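Local atomic coordinates of beta-phenylalanine aminotransferase (Variovorax paradoxus, PDB entry 4AO9), a protein that transfers the amino group of beta-phenylalanine, probably to a keto-acid acceptor, using pyridoxal-5'-phosphate as cofactor, as a member of the class III aminotransferases. Residues A43-R46 and Q47-Q51; N59-S62 and V63-Y66; R189-P192 and T193-P196; A395-G398 and R399-Q402; L404-H407 and L408-E411. All blocks are in the same frame, centred on the assembly; numbering follows the deposited sequence.

Contact 1: residues A43-R46 and Q47-Q51; sequences ASQR and QFEAQ
Ala43 O to Gln47 N, Ser44 O to Phe48 N, Gln45 O to Glu49 N and Arg46 O to Ala50 N are four successive i to i+4 backbone hydrogen bonds of 3.0 to 3.1 Å, the regular pattern of an alpha-helix. Of the side chains, Gln45 and Glu49 meet most directly, one turn apart. Gln45 CG stands anti to the backbone N (chi1 -170°), and the extended Glu49 side chain reaches over until Glu49 OE2 lies 3.7 Å from Gln45 CG. The same oxygen is 3.9 Å from Gln45 NE2, so this is loose contact, with amide and carboxylate planes 33° apart. Glu49 CG also rests 3.5 Å from Gln45 O, so the aliphatic part of the glutamate lies along the helix surface. On another side Gln47 bends at chi2 (53°), and its NE2 makes a weak hydrogen bond to Gln51 OE1; Gln51 NE2 in turn makes a full hydrogen bond to Ala58 O. Phe48 packs on Ala58 and on Arg311 of the second subunit. The first turn of helix 42-51 is tied to the four-stranded sheet: Ser44 OG bonds Thr72 N in strand 72-77, and the Ala43 and Ser44 amides meet the carboxylate of Asp85, between strands 80-83 and 88-91.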
loop_
_atom_site.group_PDB
_atom_site.type_symbol
_atom_site.label_atom_id
_atom_site.label_comp_id
_atom_site.label_asym_id
_atom_site.label_seq_id
_atom_site.Cartn_x
_atom_site.Cartn_y
_atom_site.Cartn_z
ATOM N N ALA A 43 31.869 0.807 3.733
ATOM C CA ALA A 43 30.775 0.874 4.692
ATOM C C ALA A 43 29.476 0.384 4.038
ATOM O O ALA A 43 28.719 -0.372 4.659
ATOM C CB ALA A 43 30.619 2.274 5.252
ATOM N N SER A 44 29.229 0.775 2.790
ATOM C CA SER A 44 28.053 0.247 2.089
ATOM C C SER A 44 28.153 -1.256 1.873
ATOM O O SER A 44 27.150 -1.970 1.959
ATOM C CB SER A 44 27.785 0.972 0.770
ATOM O OG SER A 44 27.114 2.200 1.008
ATOM N N GLN A 45 29.363 -1.757 1.622
ATOM C CA GLN A 45 29.504 -3.196 1.438
ATOM C C GLN A 45 29.221 -3.951 2.738
ATOM O O GLN A 45 28.512 -4.957 2.720
ATOM C CB GLN A 45 30.878 -3.580 0.869
ATOM C CG GLN A 45 30.923 -5.056 0.463
ATOM C CD GLN A 45 32.183 -5.442 -0.278
ATOM O OE1 GLN A 45 33.258 -4.926 -0.007
ATOM N NE2 GLN A 45 32.045 -6.354 -1.230
ATOM N N ARG A 46 29.783 -3.470 3.849
ATOM C CA ARG A 46 29.530 -4.040 5.177
ATOM C C ARG A 46 28.035 -4.069 5.486
ATOM O O ARG A 46 27.503 -5.076 5.959
ATOM C CB ARG A 46 30.261 -3.213 6.247
ATOM C CG ARG A 46 30.155 -3.718 7.683
ATOM C CD ARG A 46 30.986 -2.848 8.647
ATOM N NE ARG A 46 32.225 -2.373 8.023
ATOM C CZ ARG A 46 32.555 -1.092 7.848
ATOM N NH1 ARG A 46 31.756 -0.117 8.267
ATOM N NH2 ARG A 46 33.699 -0.785 7.252
ATOM N N GLN A 47 27.369 -2.954 5.211
ATOM C CA GLN A 47 25.944 -2.836 5.501
ATOM C C GLN A 47 25.124 -3.818 4.661
ATOM O O GLN A 47 24.197 -4.463 5.183
ATOM C CB GLN A 47 25.499 -1.391 5.302
ATOM C CG GLN A 47 24.027 -1.127 5.512
ATOM C CD GLN A 47 23.492 -1.621 6.843
ATOM O OE1 GLN A 47 24.206 -1.662 7.853
ATOM N NE2 GLN A 47 22.221 -2.007 6.846
ATOM N N PHE A 48 25.475 -3.946 3.382
ATOM C CA PHE A 48 24.815 -4.900 2.499
ATOM C C PHE A 48 24.937 -6.329 3.016
ATOM O O PHE A 48 23.945 -7.060 3.089
ATOM C CB PHE A 48 25.370 -4.806 1.069
ATOM C CG PHE A 48 24.838 -5.866 0.149
ATOM C CD1 PHE A 48 23.587 -5.720 -0.438
ATOM C CD2 PHE A 48 25.587 -7.016 -0.122
ATOM C CE1 PHE A 48 23.084 -6.702 -1.294
ATOM C CE2 PHE A 48 25.092 -8.013 -0.972
ATOM C CZ PHE A 48 23.832 -7.851 -1.558
ATOM N N GLU A 49 26.152 -6.725 3.385
ATOM C CA GLU A 49 26.371 -8.089 3.846
ATOM C C GLU A 49 25.585 -8.397 5.117
ATOM O O GLU A 49 25.057 -9.501 5.287
ATOM C CB GLU A 49 27.868 -8.342 4.061
ATOM C CG GLU A 49 28.653 -8.424 2.755
ATOM C CD GLU A 49 30.173 -8.317 2.911
ATOM O OE1 GLU A 49 30.682 -8.084 4.032
ATOM O OE2 GLU A 49 30.867 -8.462 1.886
ATOM N N ALA A 50 25.503 -7.416 6.007
ATOM C CA ALA A 50 24.787 -7.596 7.263
ATOM C C ALA A 50 23.279 -7.717 7.026
ATOM O O ALA A 50 22.602 -8.590 7.593
ATOM C CB ALA A 50 25.100 -6.436 8.198
ATOM N N GLN A 51 22.767 -6.849 6.164
ATOM C CA GLN A 51 21.335 -6.757 5.917
ATOM C C GLN A 51 20.820 -7.935 5.085
ATOM O O GLN A 51 19.640 -8.295 5.187
ATOM C CB GLN A 51 21.032 -5.403 5.279
ATOM C CG GLN A 51 19.569 -5.083 5.037
ATOM C CD GLN A 51 19.365 -3.600 4.802
ATOM O OE1 GLN A 51 19.605 -2.785 5.699
ATOM N NE2 GLN A 51 18.936 -3.240 3.607
#

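Contact 2: residues N59-S62 and V63-Y66; sequences NSRS and VLFY
Leu64 N donates to Arg61 O at 2.9 Å, and Asn59 ND2 grips the same oxygen, also at 2.9 Å, from the opposite face of the carbonyl plane. The two bonds, one on each face, probably restrain rotation of the Arg61 peptide. One residue further on, Phe65 N reaches Ser62 O at 3.1 Å, so two i to i+3 bonds in a row form a short 3-10 turn. The Leu64 methyls lie on one face of the Arg61 guanidinium: CD2 sits 3.9 Å above the plane, offset to the rim, and Leu64 CD1 comes 3.6 Å from Arg61 NH1. A bend of the arginine at chi3 (57°) brings the flat group back over the leucine. Asn59 ND2 also approaches Phe65 CB, 3.9 Å away, with the amide plane nearly perpendicular to the phenylalanine ring. Outside this shell the polar ends are fixed largely by the second subunit. Asn59 OD1 accepts from Arg147 NH2 of the second subunit and Asn59 ND2 is hydrogen-bonded to its His125 NE2; Ser62 OG bonds His317 N and Arg61 NE donates to Gly319 O, both of that subunit, while within its own chain Arg61 NH2 forms a salt bridge with Glu95. Such contacts put the turn at the dimer interface, beside the cofactor pocket. In the fold it belongs to the long connection that leaves helix 42-51 and leads into strand 72-77, an outermost strand of the four-stranded sheet.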
loop_
_atom_site.group_PDB
_atom_site.type_symbol
_atom_site.label_atom_id
_atom_site.label_comp_id
_atom_site.label_asym_id
_atom_site.label_seq_id
_atom_site.Cartn_x
_atom_site.Cartn_y
_atom_site.Cartn_z
ATOM N N ASN A 59 17.295 -6.649 0.381
ATOM C CA ASN A 59 16.481 -5.787 -0.474
ATOM C C ASN A 59 14.985 -5.865 -0.190
ATOM O O ASN A 59 14.455 -6.948 0.096
ATOM C CB ASN A 59 16.762 -6.168 -1.936
ATOM C CG ASN A 59 16.010 -5.313 -2.929
ATOM O OD1 ASN A 59 15.034 -5.762 -3.525
ATOM N ND2 ASN A 59 16.455 -4.069 -3.113
ATOM N N SER A 60 14.311 -4.714 -0.285
ATOM C CA SER A 60 12.859 -4.658 -0.126
ATOM C C SER A 60 12.144 -3.955 -1.292
ATOM O O SER A 60 10.910 -3.887 -1.320
ATOM C CB SER A 60 12.527 -3.981 1.195
ATOM O OG SER A 60 11.150 -4.102 1.466
ATOM N N ARG A 61 12.925 -3.434 -2.241
ATOM C CA ARG A 61 12.394 -2.787 -3.457
ATOM C C ARG A 61 13.363 -3.116 -4.564
ATOM O O ARG A 61 14.480 -2.596 -4.578
ATOM C CB ARG A 61 12.326 -1.265 -3.292
ATOM C CG ARG A 61 11.310 -0.767 -2.281
ATOM C CD ARG A 61 11.517 0.704 -1.939
ATOM N NE ARG A 61 11.471 1.555 -3.128
ATOM C CZ ARG A 61 11.957 2.797 -3.183
ATOM N NH1 ARG A 61 12.529 3.353 -2.112
ATOM N NH2 ARG A 61 11.850 3.483 -4.313
ATOM N N SER A 62 12.949 -3.984 -5.485
ATOM C CA SER A 62 13.873 -4.563 -6.458
ATOM C C SER A 62 14.689 -3.550 -7.255
ATOM O O SER A 62 15.870 -3.787 -7.527
ATOM C CB SER A 62 13.135 -5.530 -7.390
ATOM O OG SER A 62 12.584 -6.588 -6.638
ATOM N N VAL A 63 14.085 -2.419 -7.612
ATOM C CA VAL A 63 14.790 -1.417 -8.423
ATOM C C VAL A 63 16.003 -0.803 -7.707
ATOM O O VAL A 63 16.914 -0.270 -8.350
ATOM C CB VAL A 63 13.822 -0.310 -8.946
ATOM C CG1 VAL A 63 13.613 0.804 -7.900
ATOM C CG2 VAL A 63 14.338 0.288 -10.253
ATOM N N LEU A 64 16.017 -0.885 -6.378
ATOM C CA LEU A 64 17.104 -0.315 -5.591
ATOM C C LEU A 64 18.332 -1.209 -5.581
ATOM O O LEU A 64 19.406 -0.762 -5.196
ATOM C CB LEU A 64 16.658 -0.047 -4.151
ATOM C CG LEU A 64 15.482 0.909 -3.938
ATOM C CD1 LEU A 64 15.272 1.103 -2.438
ATOM C CD2 LEU A 64 15.671 2.259 -4.652
ATOM N N PHE A 65 18.185 -2.470 -5.980
ATOM C CA PHE A 65 19.365 -3.324 -6.059
ATOM C C PHE A 65 20.109 -3.158 -7.376
ATOM O O PHE A 65 19.504 -3.126 -8.447
ATOM C CB PHE A 65 19.030 -4.807 -5.879
ATOM C CG PHE A 65 20.252 -5.681 -5.934
ATOM C CD1 PHE A 65 20.717 -6.181 -7.150
ATOM C CD2 PHE A 65 20.974 -5.948 -4.780
ATOM C CE1 PHE A 65 21.878 -6.958 -7.209
ATOM C CE2 PHE A 65 22.142 -6.725 -4.831
ATOM C CZ PHE A 65 22.590 -7.219 -6.051
ATOM N N TYR A 66 21.431 -3.059 -7.279
ATOM C CA TYR A 66 22.296 -3.188 -8.450
ATOM C C TYR A 66 23.604 -3.847 -8.035
ATOM O O TYR A 66 24.006 -3.783 -6.860
ATOM C CB TYR A 66 22.556 -1.834 -9.134
ATOM C CG TYR A 66 22.948 -0.730 -8.182
ATOM C CD1 TYR A 66 21.966 0.055 -7.564
ATOM C CD2 TYR A 66 24.295 -0.465 -7.883
ATOM C CE1 TYR A 66 22.295 1.063 -6.674
ATOM C CE2 TYR A 66 24.634 0.557 -6.984
ATOM C CZ TYR A 66 23.629 1.317 -6.387
ATOM O OH TYR A 66 23.950 2.328 -5.506
#

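Contact 3: residues R189-P192 and T193-P196; sequences RPSP and TTVP
Ser191 O receives the amide of Thr194 at 3.0 Å, a nearly straight bond (N-H...O angle 164°) whose donor stands well above the carbonyl plane. The Thr194 side chain folds in over the same group, with Thr194 CB 3.4 Å from Ser191 O. Its first torsion (chi1 -65°) sets OG1 on the serine side, 3.8 Å from Ser191 CB, and sends CG2 towards Pro190. There the apolar contact is gentle: Pro190 CB lies 4.1 Å from both Thr194 CB and Thr194 CG2. This is a type I beta turn from Ser191 to Thr194, with Pro192 and Thr193 at its corners; the ring of Pro192 holds phi near -58°, which suits the first corner of a type I turn. The reversal lies in the connection between strands 171-175 and 198-202 of the seven-stranded sheet, the central sheet of the large domain in fold type I aminotransferases. Pro190 packs on Val201 and Thr194 on Phe199, both in strand 198-202, the edge strand that follows. Thr194 OG1 is hydrogen-bonded to Gly185 O of its own chain. At the corners, Pro192 packs against Leu315 and Thr193 against Ala316, both of the second subunit.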
loop_
_atom_site.group_PDB
_atom_site.type_symbol
_atom_site.label_atom_id
_atom_site.label_comp_id
_atom_site.label_asym_id
_atom_site.label_seq_id
_atom_site.Cartn_x
_atom_site.Cartn_y
_atom_site.Cartn_z
ATOM N N ARG A 189 4.452 -10.083 -22.291
ATOM C CA ARG A 189 3.454 -10.866 -21.574
ATOM C C ARG A 189 3.387 -10.350 -20.134
ATOM O O ARG A 189 4.274 -9.616 -19.719
ATOM C CB ARG A 189 3.864 -12.340 -21.573
ATOM C CG ARG A 189 3.960 -12.974 -22.963
ATOM C CD ARG A 189 4.571 -14.373 -22.891
ATOM N NE ARG A 189 3.888 -15.217 -21.909
ATOM C CZ ARG A 189 3.034 -16.194 -22.208
ATOM N NH1 ARG A 189 2.747 -16.482 -23.474
ATOM N NH2 ARG A 189 2.471 -16.895 -21.233
ATOM N N PRO A 190 2.346 -10.734 -19.364
ATOM C CA PRO A 190 2.341 -10.331 -17.957
ATOM C C PRO A 190 3.579 -10.856 -17.240
ATOM O O PRO A 190 4.008 -11.996 -17.487
ATOM C CB PRO A 190 1.081 -11.005 -17.410
ATOM C CG PRO A 190 0.170 -11.086 -18.601
ATOM C CD PRO A 190 1.104 -11.438 -19.731
ATOM N N SER A 191 4.152 -10.015 -16.383
ATOM C CA SER A 191 5.334 -10.397 -15.630
ATOM C C SER A 191 5.005 -11.513 -14.640
ATOM O O SER A 191 3.834 -11.746 -14.323
ATOM C CB SER A 191 5.928 -9.177 -14.924
ATOM O OG SER A 191 6.243 -8.180 -15.876
ATOM N N PRO A 192 6.041 -12.230 -14.156
ATOM C CA PRO A 192 5.763 -13.356 -13.263
ATOM C C PRO A 192 4.979 -13.015 -11.988
ATOM O O PRO A 192 4.292 -13.884 -11.453
ATOM C CB PRO A 192 7.166 -13.858 -12.894
ATOM C CG PRO A 192 8.016 -13.467 -14.018
ATOM C CD PRO A 192 7.469 -12.172 -14.535
ATOM N N THR A 193 5.078 -11.773 -11.517
ATOM C CA THR A 193 4.386 -11.355 -10.296
ATOM C C THR A 193 3.013 -10.729 -10.547
ATOM O O THR A 193 2.349 -10.311 -9.614
ATOM C CB THR A 193 5.225 -10.371 -9.458
ATOM O OG1 THR A 193 5.759 -9.355 -10.309
ATOM C CG2 THR A 193 6.379 -11.100 -8.771
ATOM N N THR A 194 2.594 -10.673 -11.804
ATOM C CA THR A 194 1.342 -9.982 -12.138
ATOM C C THR A 194 0.109 -10.814 -11.799
ATOM O O THR A 194 0.052 -12.010 -12.105
ATOM C CB THR A 194 1.372 -9.514 -13.598
ATOM O OG1 THR A 194 2.401 -8.528 -13.708
ATOM C CG2 THR A 194 0.046 -8.904 -14.029
ATOM N N VAL A 195 -0.858 -10.170 -11.142
ATOM C CA VAL A 195 -2.115 -10.822 -10.762
ATOM C C VAL A 195 -2.840 -11.371 -11.988
ATOM O O VAL A 195 -2.849 -10.739 -13.036
ATOM C CB VAL A 195 -3.043 -9.845 -9.994
ATOM C CG1 VAL A 195 -4.499 -10.366 -9.893
ATOM C CG2 VAL A 195 -2.487 -9.587 -8.617
ATOM N N PRO A 196 -3.457 -12.550 -11.851
ATOM C CA PRO A 196 -4.058 -13.220 -12.996
ATOM C C PRO A 196 -5.442 -12.706 -13.407
ATOM O O PRO A 196 -6.387 -13.496 -13.519
ATOM C CB PRO A 196 -4.141 -14.683 -12.528
ATOM C CG PRO A 196 -4.318 -14.569 -11.056
ATOM C CD PRO A 196 -3.454 -13.414 -10.652
#

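Contact 4: residues A395-G398 and R399-Q402; sequences AVDG and RLRQ
Asp397 CB meets Leu400 CD1 at 3.9 Å, a small apolar contact under the first turn of the helix. From there CG swings anti to the backbone N (chi1 -173°), carrying the carboxylate forward to Arg399. Asp397 OD1 accepts two hydrogen bonds from that residue. The backbone amide, Arg399 N, reaches it at 3.1 Å from above the carboxylate plane, while Arg399 NE comes in along its syn lone pair at 3.0 Å, almost straight (171°) and in the plane of the guanidinium. At the tip, OD2 completes a salt bridge with Arg399 NH2, 2.8 Å away and somewhat tilted from both planes. The arginine thus grips the carboxylate side-on with two nitrogens, the flat groups 29° apart. An alanine at Asp397 is likely to leave Arg399 N without its cap and the guanidinium with Asp27 as its remaining acidic partner. The peptide side of the same residue works too, since Asp397 O accepts from Leu400 N at 3.1 Å. One residue on, Gly398 O receives Gln402 N at 3.3 Å, the first i to i+4 bond here. Arg399 NH1 has its second acidic partner, Asp27, in helix 23-40, and Gln402 OE1 bonds Tyr34 of the same helix. A negative group beside the amides at a helix start is probably favoured by the helix dipole as well. Asp397 is therefore a classic aspartate N-cap of helix 398-410, with the capping oxygen also taken by the side chain of the residue it caps.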
loop_
_atom_site.group_PDB
_atom_site.type_symbol
_atom_site.label_atom_id
_atom_site.label_comp_id
_atom_site.label_asym_id
_atom_site.label_seq_id
_atom_site.Cartn_x
_atom_site.Cartn_y
_atom_site.Cartn_z
ATOM N N ALA A 395 17.655 -4.705 -27.984
ATOM C CA ALA A 395 19.027 -5.096 -28.316
ATOM C C ALA A 395 20.086 -4.233 -27.621
ATOM O O ALA A 395 21.286 -4.423 -27.836
ATOM C CB ALA A 395 19.226 -5.102 -29.830
ATOM N N VAL A 396 19.642 -3.304 -26.779
ATOM C CA VAL A 396 20.549 -2.415 -26.044
ATOM C C VAL A 396 21.494 -3.207 -25.133
ATOM O O VAL A 396 21.113 -4.237 -24.570
ATOM C CB VAL A 396 19.766 -1.325 -25.244
ATOM C CG1 VAL A 396 20.691 -0.490 -24.348
ATOM C CG2 VAL A 396 18.996 -0.414 -26.200
ATOM N N ASP A 397 22.730 -2.726 -25.021
ATOM C CA ASP A 397 23.744 -3.348 -24.175
ATOM C C ASP A 397 23.625 -2.817 -22.751
ATOM O O ASP A 397 23.976 -1.672 -22.465
ATOM C CB ASP A 397 25.137 -3.059 -24.756
ATOM C CG ASP A 397 26.265 -3.799 -24.036
ATOM O OD1 ASP A 397 26.032 -4.473 -23.006
ATOM O OD2 ASP A 397 27.413 -3.693 -24.521
ATOM N N GLY A 398 23.142 -3.668 -21.852
ATOM C CA GLY A 398 22.962 -3.294 -20.454
ATOM C C GLY A 398 24.235 -2.856 -19.754
ATOM O O GLY A 398 24.179 -2.114 -18.770
ATOM N N ARG A 399 25.388 -3.299 -20.257
ATOM C CA ARG A 399 26.664 -2.983 -19.626
ATOM C C ARG A 399 26.975 -1.498 -19.777
ATOM O O ARG A 399 27.669 -0.920 -18.944
ATOM C CB ARG A 399 27.808 -3.829 -20.211
ATOM C CG ARG A 399 27.658 -5.334 -19.992
ATOM C CD ARG A 399 28.682 -6.124 -20.824
ATOM N NE ARG A 399 28.534 -5.868 -22.257
ATOM C CZ ARG A 399 29.462 -6.119 -23.179
ATOM N NH1 ARG A 399 30.638 -6.636 -22.841
ATOM N NH2 ARG A 399 29.215 -5.834 -24.450
ATOM N N LEU A 400 26.459 -0.892 -20.845
ATOM C CA LEU A 400 26.654 0.529 -21.096
ATOM C C LEU A 400 25.897 1.394 -20.092
ATOM O O LEU A 400 26.414 2.411 -19.640
ATOM C CB LEU A 400 26.273 0.895 -22.540
ATOM C CG LEU A 400 27.079 0.206 -23.644
ATOM C CD1 LEU A 400 26.560 0.612 -25.006
ATOM C CD2 LEU A 400 28.569 0.518 -23.522
ATOM N N ARG A 401 24.674 0.987 -19.750
ATOM C CA ARG A 401 23.920 1.651 -18.682
ATOM C C ARG A 401 24.673 1.587 -17.350
ATOM O O ARG A 401 24.693 2.560 -16.594
ATOM C CB ARG A 401 22.528 1.028 -18.524
ATOM C CG ARG A 401 21.613 1.205 -19.737
ATOM C CD ARG A 401 20.154 0.999 -19.330
ATOM N NE ARG A 401 19.222 1.855 -20.074
ATOM C CZ ARG A 401 17.896 1.775 -19.958
ATOM N NH1 ARG A 401 17.341 0.891 -19.134
ATOM N NH2 ARG A 401 17.120 2.582 -20.657
ATOM N N GLN A 402 25.302 0.441 -17.077
ATOM C CA GLN A 402 26.083 0.294 -15.842
ATOM C C GLN A 402 27.294 1.223 -15.854
ATOM O O GLN A 402 27.568 1.915 -14.870
ATOM C CB GLN A 402 26.521 -1.153 -15.622
ATOM C CG GLN A 402 25.391 -2.138 -15.429
ATOM C CD GLN A 402 25.908 -3.519 -15.116
ATOM O OE1 GLN A 402 26.429 -3.770 -14.021
ATOM N NE2 GLN A 402 25.772 -4.427 -16.070
#

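Contact 5: residues L404-H407 and L408-E411; sequences LFFH and LLNE
Leu409 CD1 projects against the Phe405 ring, 3.6 Å from its CE2, while Leu409 CG rests over one face of that ring near the rim. The same methyl reaches Phe406, with Leu409 CD1 4.2 Å from Phe406 CD1, so the leucine methyl is a bump set against both phenylalanine rings. The rings also pack on each other: Phe405 CD2 stands over the centre of one face of Phe406. Next round the helix, Leu404 and Leu408 mesh one turn apart, Leu404 CG 4.0 Å from Leu408 CD1. Backbone bonds link each of Leu404, Phe405, Phe406 and His407 to the residue four further on, as in an alpha-helix. The fourth pair bears a different kind of bump. With CG anti to the backbone N (chi1 173°), the imidazole of His407 stands out from the helix where Glu411, bent at chi2, lays its CG over the ring face, 4.0 Å from the centroid, in a CH-pi contact. A water bridges the side chains on this flank, 2.8 Å from His407 ND1 and donating to Asn410 OD1 at 3.2 Å. Replacing His407 by an alanine would probably strip the Glu411 methylene of its ring, leave the water with one mate fewer, and remove a donor from Ala438 O. That carbonyl, in helix 429-445, is bonded to His407 NE2. Such a bond implies a proton on NE2; the nearby Glu411 carboxylate might favour a positive charge, but the water at ND1 leaves this undecided, while the leucine and phenylalanine side chains meet through apolar packing.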
loop_
_atom_site.group_PDB
_atom_site.type_symbol
_atom_site.label_atom_id
_atom_site.label_comp_id
_atom_site.label_asym_id
_atom_site.label_seq_id
_atom_site.Cartn_x
_atom_site.Cartn_y
_atom_site.Cartn_z
ATOM N N LEU A 404 27.660 4.013 -17.447
ATOM C CA LEU A 404 27.125 5.365 -17.224
ATOM C C LEU A 404 26.838 5.639 -15.750
ATOM O O LEU A 404 27.247 6.672 -15.210
ATOM C CB LEU A 404 25.846 5.592 -18.047
ATOM C CG LEU A 404 25.173 6.960 -17.847
ATOM C CD1 LEU A 404 26.087 8.130 -18.238
ATOM C CD2 LEU A 404 23.891 7.007 -18.659
ATOM N N PHE A 405 26.133 4.702 -15.112
ATOM C CA PHE A 405 25.787 4.809 -13.697
ATOM C C PHE A 405 27.022 5.017 -12.815
ATOM O O PHE A 405 27.052 5.932 -11.991
ATOM C CB PHE A 405 24.999 3.569 -13.239
ATOM C CG PHE A 405 24.736 3.538 -11.762
ATOM C CD1 PHE A 405 23.698 4.294 -11.211
ATOM C CD2 PHE A 405 25.545 2.780 -10.917
ATOM C CE1 PHE A 405 23.465 4.286 -9.837
ATOM C CE2 PHE A 405 25.316 2.767 -9.534
ATOM C CZ PHE A 405 24.275 3.527 -9.001
ATOM N N PHE A 406 28.039 4.177 -13.004
ATOM C CA PHE A 406 29.261 4.278 -12.200
ATOM C C PHE A 406 30.058 5.540 -12.505
ATOM O O PHE A 406 30.604 6.170 -11.594
ATOM C CB PHE A 406 30.132 3.025 -12.355
ATOM C CG PHE A 406 29.525 1.789 -11.753
ATOM C CD1 PHE A 406 29.331 1.696 -10.372
ATOM C CD2 PHE A 406 29.145 0.714 -12.555
ATOM C CE1 PHE A 406 28.758 0.564 -9.813
ATOM C CE2 PHE A 406 28.568 -0.422 -12.001
ATOM C CZ PHE A 406 28.377 -0.497 -10.624
ATOM N N HIS A 407 30.087 5.927 -13.780
ATOM C CA HIS A 407 30.696 7.185 -14.172
ATOM C C HIS A 407 30.035 8.363 -13.457
ATOM O O HIS A 407 30.724 9.238 -12.941
ATOM C CB HIS A 407 30.637 7.392 -15.694
ATOM C CG HIS A 407 31.101 8.747 -16.125
ATOM N ND1 HIS A 407 32.437 9.085 -16.197
ATOM C CD2 HIS A 407 30.411 9.861 -16.463
ATOM C CE1 HIS A 407 32.547 10.345 -16.575
ATOM N NE2 HIS A 407 31.334 10.838 -16.748
ATOM N N LEU A 408 28.702 8.377 -13.426
ATOM C CA LEU A 408 27.991 9.473 -12.782
ATOM C C LEU A 408 28.309 9.525 -11.293
ATOM O O LEU A 408 28.530 10.604 -10.746
ATOM C CB LEU A 408 26.478 9.396 -13.060
ATOM C CG LEU A 408 26.084 9.746 -14.501
ATOM C CD1 LEU A 408 24.620 9.382 -14.726
ATOM C CD2 LEU A 408 26.339 11.218 -14.818
ATOM N N LEU A 409 28.388 8.363 -10.643
ATOM C CA LEU A 409 28.825 8.338 -9.239
ATOM C C LEU A 409 30.191 9.001 -9.075
ATOM O O LEU A 409 30.382 9.778 -8.145
ATOM C CB LEU A 409 28.865 6.917 -8.666
ATOM C CG LEU A 409 27.541 6.172 -8.476
ATOM C CD1 LEU A 409 27.811 4.788 -7.903
ATOM C CD2 LEU A 409 26.577 6.933 -7.566
ATOM N N ASN A 410 31.125 8.695 -9.981
ATOM C CA ASN A 410 32.463 9.317 -9.950
ATOM C C ASN A 410 32.414 10.840 -10.097
ATOM O O ASN A 410 33.287 11.554 -9.582
ATOM C CB ASN A 410 33.359 8.759 -11.061
ATOM C CG ASN A 410 33.664 7.277 -10.908
ATOM O OD1 ASN A 410 33.957 6.603 -11.906
ATOM N ND2 ASN A 410 33.619 6.767 -9.692
ATOM N N GLU A 411 31.405 11.320 -10.823
ATOM C CA GLU A 411 31.185 12.745 -11.055
ATOM C C GLU A 411 30.218 13.374 -10.043
ATOM O O GLU A 411 29.642 14.427 -10.306
ATOM C CB GLU A 411 30.686 12.972 -12.491
ATOM C CG GLU A 411 31.673 12.512 -13.571
ATOM C CD GLU A 411 33.076 13.075 -13.377
ATOM O OE1 GLU A 411 33.223 14.311 -13.248
ATOM O OE2 GLU A 411 34.036 12.272 -13.342
HETATM O O HOH W 1 34.498 8.062 -14.677
#

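In the fold
Contacts 1 and 2 follow each other along the chain and touch through Phe48 CE1 and Phe65 CE2, 3.7 Å apart; both also reach the second subunit. Contact 2 joins contact 5 too, the rings of Tyr66 and Phe405 meeting edge to face. Contacts 4 and 5 are the start and the end of one helix, 398-410, their centres about 14 Å apart. Contact 3 stands apart, in a loop beside the large-domain sheet, its nearest atoms about 8 Å from those of contact 2. The side chain of Arg61 in contact 2 lies about 7 Å from a bound pyridoxal-5'-phosphate, and that of Thr194 in contact 3 about 12 Å from one.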